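Local coordinates for CRISPR protein (Archaeoglobus fulgidus, PDB 4MJK) that probably serves as a Cas5-family subunit of an archaeal Cascade complex of the CRISPR type I-A kind and probably helps hold the crRNA, at residues A[28-33]-A[69-74]; A[177-182]-A[226-231]. All coordinates share one frame; numbering follows the deposited sequence.

Contact 1 of 2, residues A[28-33]-A[69-74]; sequences FYYPPP and IGWKAL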
loop_
_atom_site.group_PDB
_atom_site.type_symbol
_atom_site.label_atom_id
_atom_site.label_comp_id
_atom_site.label_asym_id
_atom_site.label_seq_id
_atom_site.Cartn_x
_atom_site.Cartn_y
_atom_site.Cartn_z
ATOM N N PHE A 28 12.927 4.196 4.250
ATOM C CA PHE A 28 12.356 5.324 4.986
ATOM C C PHE A 28 11.128 4.902 5.772
ATOM O O PHE A 28 10.190 4.350 5.208
ATOM C CB PHE A 28 11.918 6.435 4.030
ATOM C CG PHE A 28 13.044 7.142 3.335
ATOM C CD1 PHE A 28 14.094 7.691 4.053
ATOM C CD2 PHE A 28 13.040 7.273 1.947
ATOM C CE1 PHE A 28 15.134 8.349 3.402
ATOM C CE2 PHE A 28 14.070 7.925 1.290
ATOM C CZ PHE A 28 15.116 8.465 2.016
ATOM N N TYR A 29 11.111 5.189 7.065
ATOM C CA TYR A 29 9.862 5.067 7.818
ATOM C C TYR A 29 8.862 6.138 7.340
ATOM O O TYR A 29 7.653 5.873 7.234
ATOM C CB TYR A 29 10.115 5.209 9.322
ATOM C CG TYR A 29 10.837 4.041 9.962
ATOM C CD1 TYR A 29 10.152 2.878 10.306
ATOM C CD2 TYR A 29 12.197 4.112 10.255
ATOM C CE1 TYR A 29 10.809 1.807 10.912
ATOM C CE2 TYR A 29 12.862 3.046 10.869
ATOM C CZ TYR A 29 12.161 1.901 11.189
ATOM O OH TYR A 29 12.797 0.842 11.790
ATOM N N TYR A 30 9.360 7.340 7.034
ATOM C CA TYR A 30 8.473 8.443 6.638
ATOM C C TYR A 30 8.899 9.147 5.362
ATOM O O TYR A 30 10.061 9.113 4.992
ATOM C CB TYR A 30 8.402 9.502 7.743
ATOM C CG TYR A 30 7.717 9.027 8.985
ATOM C CD1 TYR A 30 6.331 8.906 9.024
ATOM C CD2 TYR A 30 8.450 8.693 10.126
ATOM C CE1 TYR A 30 5.689 8.459 10.161
ATOM C CE2 TYR A 30 7.815 8.249 11.267
ATOM C CZ TYR A 30 6.423 8.139 11.279
ATOM O OH TYR A 30 5.757 7.694 12.410
ATOM N N PRO A 31 7.959 9.839 4.700
ATOM C CA PRO A 31 8.368 10.636 3.540
ATOM C C PRO A 31 9.413 11.664 3.960
ATOM O O PRO A 31 9.205 12.368 4.950
ATOM C CB PRO A 31 7.075 11.362 3.141
ATOM C CG PRO A 31 5.985 10.486 3.648
ATOM C CD PRO A 31 6.515 9.959 4.968
ATOM N N PRO A 32 10.532 11.739 3.230
ATOM C CA PRO A 32 11.555 12.743 3.556
ATOM C C PRO A 32 11.011 14.169 3.501
ATOM O O PRO A 32 10.077 14.451 2.746
ATOM C CB PRO A 32 12.616 12.530 2.471
ATOM C CG PRO A 32 12.446 11.063 2.079
ATOM C CD PRO A 32 10.956 10.835 2.138
ATOM N N PRO A 33 11.579 15.069 4.315
ATOM C CA PRO A 33 11.103 16.457 4.308
ATOM C C PRO A 33 11.313 17.169 2.960
ATOM O O PRO A 33 10.497 18.017 2.617
ATOM C CB PRO A 33 11.907 17.126 5.445
ATOM C CG PRO A 33 13.078 16.237 5.682
ATOM C CD PRO A 33 12.602 14.833 5.347
ATOM N N ILE A 69 10.687 21.847 10.095
ATOM C CA ILE A 69 9.734 20.906 9.533
ATOM C C ILE A 69 9.798 19.619 10.318
ATOM O O ILE A 69 10.848 18.982 10.387
ATOM C CB ILE A 69 9.974 20.635 8.034
ATOM C CG1 ILE A 69 8.988 19.566 7.531
ATOM C CG2 ILE A 69 11.410 20.212 7.779
ATOM C CD1 ILE A 69 8.975 19.414 5.999
ATOM N N GLY A 70 8.681 19.271 10.945
ATOM C CA GLY A 70 8.562 18.054 11.739
ATOM C C GLY A 70 7.231 17.394 11.431
ATOM O O GLY A 70 6.348 18.019 10.837
ATOM N N TRP A 71 7.072 16.139 11.834
ATOM C CA TRP A 71 5.861 15.405 11.524
ATOM C C TRP A 71 5.682 14.292 12.532
ATOM O O TRP A 71 6.630 13.908 13.222
ATOM C CB TRP A 71 5.928 14.813 10.106
ATOM C CG TRP A 71 7.130 13.924 9.901
ATOM C CD1 TRP A 71 7.182 12.561 10.035
ATOM C CD2 TRP A 71 8.459 14.344 9.569
ATOM N NE1 TRP A 71 8.462 12.112 9.792
ATOM C CE2 TRP A 71 9.263 13.194 9.510
ATOM C CE3 TRP A 71 9.042 15.593 9.313
ATOM C CZ2 TRP A 71 10.613 13.241 9.188
ATOM C CZ3 TRP A 71 10.393 15.640 8.993
ATOM C CH2 TRP A 71 11.162 14.472 8.941
ATOM N N LYS A 72 4.450 13.795 12.621
ATOM C CA LYS A 72 4.125 12.672 13.481
ATOM C C LYS A 72 2.907 11.938 12.940
ATOM O O LYS A 72 2.038 12.540 12.300
ATOM C CB LYS A 72 3.859 13.137 14.918
ATOM C CG LYS A 72 2.624 13.991 15.056
ATOM C CD LYS A 72 2.508 14.596 16.445
ATOM C CE LYS A 72 1.291 15.514 16.526
ATOM N NZ LYS A 72 1.123 16.170 17.882
ATOM N N ALA A 73 2.854 10.636 13.196
ATOM C CA ALA A 73 1.720 9.817 12.794
ATOM C C ALA A 73 0.587 10.148 13.744
ATOM O O ALA A 73 0.839 10.420 14.905
ATOM C CB ALA A 73 2.075 8.328 12.880
ATOM N N LEU A 74 -0.647 10.160 13.240
ATOM C CA LEU A 74 -1.819 10.366 14.075
ATOM C C LEU A 74 -2.486 9.039 14.401
ATOM O O LEU A 74 -3.087 8.886 15.459
ATOM C CB LEU A 74 -2.822 11.304 13.374
ATOM C CG LEU A 74 -2.229 12.687 13.041
ATOM C CD1 LEU A 74 -3.186 13.559 12.222
ATOM C CD2 LEU A 74 -1.814 13.393 14.315
#
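W71 drives the pyrrole edge of its indole against one face of the Y30 ring, an offset edge-to-face pair with planes 67° apart and the centroid of the five-membered ring 4.8 Å from that of Y30. The touch falls on the root of the tyrosine: W71 NE1 is 3.3 Å from Y30 CG and just as near its CB, while W71 CD1 lies above the rim. W71 CG stands between its own backbone N and carbonyl carbon (chi1 57°), and from there the indole extends toward 28-33. At the far end of the indole, W71 CH2 approaches P33 CD at 3.9 Å, obliquely to the ring, and P33 CB meets I69 CD1 at 3.8 Å. The tip of Y30 reaches A73, with OH 3.8 Å from A73 CB, but its polar partner is the carbonyl O of P231, to which it hydrogen bonds. An alanine in place of Y30 would probably leave the pyrrole edge of W71 without its aromatic partner and P231 O without its hydroxyl mate. The whole contact is buried. It presses the loop that leads into helix 33-46 onto strand 66-73, an outermost strand of the six-stranded antiparallel sheet; I128 and W130 of the adjoining strand 127-134 pack on Y30 and W71, respectively, and I230 of strand 225-231 touches both.

Contact 2 of 2, residues A[177-182]-A[226-231]; sequences DYSFPA and VLYRIP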
loop_
_atom_site.group_PDB
_atom_site.type_symbol
_atom_site.label_atom_id
_atom_site.label_comp_id
_atom_site.label_asym_id
_atom_site.label_seq_id
_atom_site.Cartn_x
_atom_site.Cartn_y
_atom_site.Cartn_z
ATOM N N ASP A 177 6.295 15.873 20.456
ATOM C CA ASP A 177 5.885 14.604 19.881
ATOM C C ASP A 177 6.038 14.641 18.357
ATOM O O ASP A 177 5.522 13.776 17.657
ATOM C CB ASP A 177 4.467 14.192 20.328
ATOM C CG ASP A 177 3.421 15.237 20.032
ATOM O OD1 ASP A 177 3.670 16.143 19.233
ATOM O OD2 ASP A 177 2.310 15.138 20.588
ATOM N N TYR A 178 6.777 15.637 17.863
ATOM C CA TYR A 178 7.160 15.699 16.446
ATOM C C TYR A 178 8.596 15.268 16.211
ATOM O O TYR A 178 9.456 15.453 17.080
ATOM C CB TYR A 178 7.037 17.122 15.927
ATOM C CG TYR A 178 5.625 17.583 15.711
ATOM C CD1 TYR A 178 4.923 18.210 16.733
ATOM C CD2 TYR A 178 5.006 17.418 14.482
ATOM C CE1 TYR A 178 3.628 18.660 16.549
ATOM C CE2 TYR A 178 3.706 17.852 14.279
ATOM C CZ TYR A 178 3.029 18.483 15.320
ATOM O OH TYR A 178 1.751 18.924 15.138
ATOM N N SER A 179 8.863 14.746 15.015
ATOM C CA SER A 179 10.227 14.462 14.605
ATOM C C SER A 179 11.074 15.724 14.742
ATOM O O SER A 179 10.551 16.844 14.721
ATOM C CB SER A 179 10.250 13.950 13.150
ATOM O OG SER A 179 9.878 14.989 12.243
ATOM N N PHE A 180 12.385 15.556 14.883
ATOM C CA PHE A 180 13.266 16.705 14.975
ATOM C C PHE A 180 14.668 16.380 14.498
ATOM O O PHE A 180 15.114 15.242 14.591
ATOM C CB PHE A 180 13.320 17.219 16.411
ATOM C CG PHE A 180 13.718 16.170 17.421
ATOM C CD1 PHE A 180 12.753 15.355 18.015
ATOM C CD2 PHE A 180 15.056 16.008 17.787
ATOM C CE1 PHE A 180 13.105 14.406 18.948
ATOM C CE2 PHE A 180 15.420 15.055 18.732
ATOM C CZ PHE A 180 14.445 14.250 19.304
ATOM N N PRO A 181 15.383 17.393 14.003
ATOM C CA PRO A 181 16.766 17.146 13.590
ATOM C C PRO A 181 17.637 16.888 14.820
ATOM O O PRO A 181 17.526 17.573 15.839
ATOM C CB PRO A 181 17.160 18.443 12.874
ATOM C CG PRO A 181 16.269 19.488 13.456
ATOM C CD PRO A 181 14.986 18.810 13.872
ATOM N N ALA A 182 18.492 15.885 14.729
ATOM C CA ALA A 182 19.314 15.486 15.862
ATOM C C ALA A 182 20.768 15.861 15.599
ATOM O O ALA A 182 21.591 15.005 15.309
ATOM C CB ALA A 182 19.187 13.974 16.100
ATOM N N VAL A 226 20.840 15.351 6.848
ATOM C CA VAL A 226 20.546 15.671 8.238
ATOM C C VAL A 226 19.996 14.427 8.954
ATOM O O VAL A 226 19.210 13.671 8.388
ATOM C CB VAL A 226 19.518 16.832 8.342
ATOM C CG1 VAL A 226 18.229 16.480 7.607
ATOM C CG2 VAL A 226 19.214 17.153 9.785
ATOM N N LEU A 227 20.429 14.219 10.187
ATOM C CA LEU A 227 19.937 13.128 11.011
ATOM C C LEU A 227 18.704 13.592 11.785
ATOM O O LEU A 227 18.753 14.639 12.421
ATOM C CB LEU A 227 21.031 12.702 11.989
ATOM C CG LEU A 227 20.621 11.626 13.000
ATOM C CD1 LEU A 227 20.310 10.314 12.308
ATOM C CD2 LEU A 227 21.702 11.446 14.067
ATOM N N TYR A 228 17.604 12.830 11.711
ATOM C CA TYR A 228 16.381 13.147 12.458
ATOM C C TYR A 228 16.057 12.041 13.438
ATOM O O TYR A 228 16.327 10.868 13.161
ATOM C CB TYR A 228 15.172 13.251 11.512
ATOM C CG TYR A 228 14.771 14.651 11.111
ATOM C CD1 TYR A 228 15.606 15.434 10.348
ATOM C CD2 TYR A 228 13.538 15.181 11.499
ATOM C CE1 TYR A 228 15.242 16.718 9.966
ATOM C CE2 TYR A 228 13.155 16.459 11.115
ATOM C CZ TYR A 228 14.016 17.224 10.349
ATOM O OH TYR A 228 13.652 18.508 9.970
ATOM N N ARG A 229 15.441 12.405 14.559
ATOM C CA ARG A 229 14.756 11.430 15.391
ATOM C C ARG A 229 13.295 11.484 14.951
ATOM O O ARG A 229 12.780 12.561 14.675
ATOM C CB ARG A 229 14.885 11.761 16.879
ATOM C CG ARG A 229 16.317 11.749 17.390
ATOM C CD ARG A 229 17.018 10.396 17.195
ATOM N NE ARG A 229 16.391 9.267 17.893
ATOM C CZ ARG A 229 16.748 8.833 19.104
ATOM N NH1 ARG A 229 17.718 9.443 19.780
ATOM N NH2 ARG A 229 16.140 7.786 19.645
ATOM N N ILE A 230 12.655 10.323 14.838
ATOM C CA ILE A 230 11.293 10.243 14.309
ATOM C C ILE A 230 10.453 9.374 15.225
ATOM O O ILE A 230 10.914 8.320 15.687
ATOM C CB ILE A 230 11.260 9.642 12.866
ATOM C CG1 ILE A 230 12.046 8.328 12.812
ATOM C CG2 ILE A 230 11.856 10.638 11.858
ATOM C CD1 ILE A 230 11.922 7.550 11.503
ATOM N N PRO A 231 9.215 9.801 15.497
ATOM C CA PRO A 231 8.378 8.987 16.381
ATOM C C PRO A 231 7.689 7.853 15.614
ATOM O O PRO A 231 7.288 8.029 14.452
ATOM C CB PRO A 231 7.343 9.988 16.884
ATOM C CG PRO A 231 7.157 10.935 15.714
ATOM C CD PRO A 231 8.539 11.041 15.069
#
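F180 and R229 face each other as an antiparallel hydrogen-bonded pair: F180 N gives its hydrogen to R229 O at 3.0 Å, and R229 N returns one to F180 O at 2.9 Å. Further on, A182 N donates to L227 O over 2.6 Å, almost straight at the hydrogen (177°), though tilted out of the carbonyl plane. The side chains of F180 and R229 run side by side in the same direction, and R229 CB sits over the phenyl face, 3.8 Å from its centroid. F180 CG lies between its backbone N and carbonyl carbon (chi1 55°), and from there the ring extends beside R229, its CZ 3.5 Å from R229 CB. P181 and Y228 form the next, non-hydrogen-bonded pair. Here the tyrosine ring lies under the backbone of the short strand, with P181 N over its centre and F180 C nearer the rim, 3.4 Å from Y228 CD2; P181 CD adds a CH-pi contact on the ring. S179 comes to the edge of the same ring, its CB near the plane and its OG 3.7 Å from Y228 CD2.

The polar ends are held from outside. Y228 OH is hydrogen-bonded to I69 O and S179 OG to W71 N, and the bent R229 chain reaches the carbonyls of W196 and E197, with F198 as a cation-pi partner. D177 forms a salt bridge with K72. The arrangement is an antiparallel edge pairing: two-residue strand 180-181 flanks 225-231, the central strand of a three-stranded sheet completed by 196-202, consistent with a Cas5-like member of the RAMP clan.

From the N terminus, the chain passes strands 2-10 and 13-15, then enters the loop that contact 1 fastens to strand 66-73, closing a mostly helical excursion that includes helices 33-46 and 58-65. Contact 2 opens only later, after strand 157-170, and closes when strand 225-231 returns beside 180-181, enclosing strands 186-193 and 196-202. The two closures follow in series, neither nested nor crossed. Their centres nevertheless lie about 9 Å apart, and the segments meet directly: the W71 and Y228 rings pack together, with W71 CH2 3.6 Å from Y228 CE2. Together they tie the edge of the six-stranded sheet to the three-stranded one.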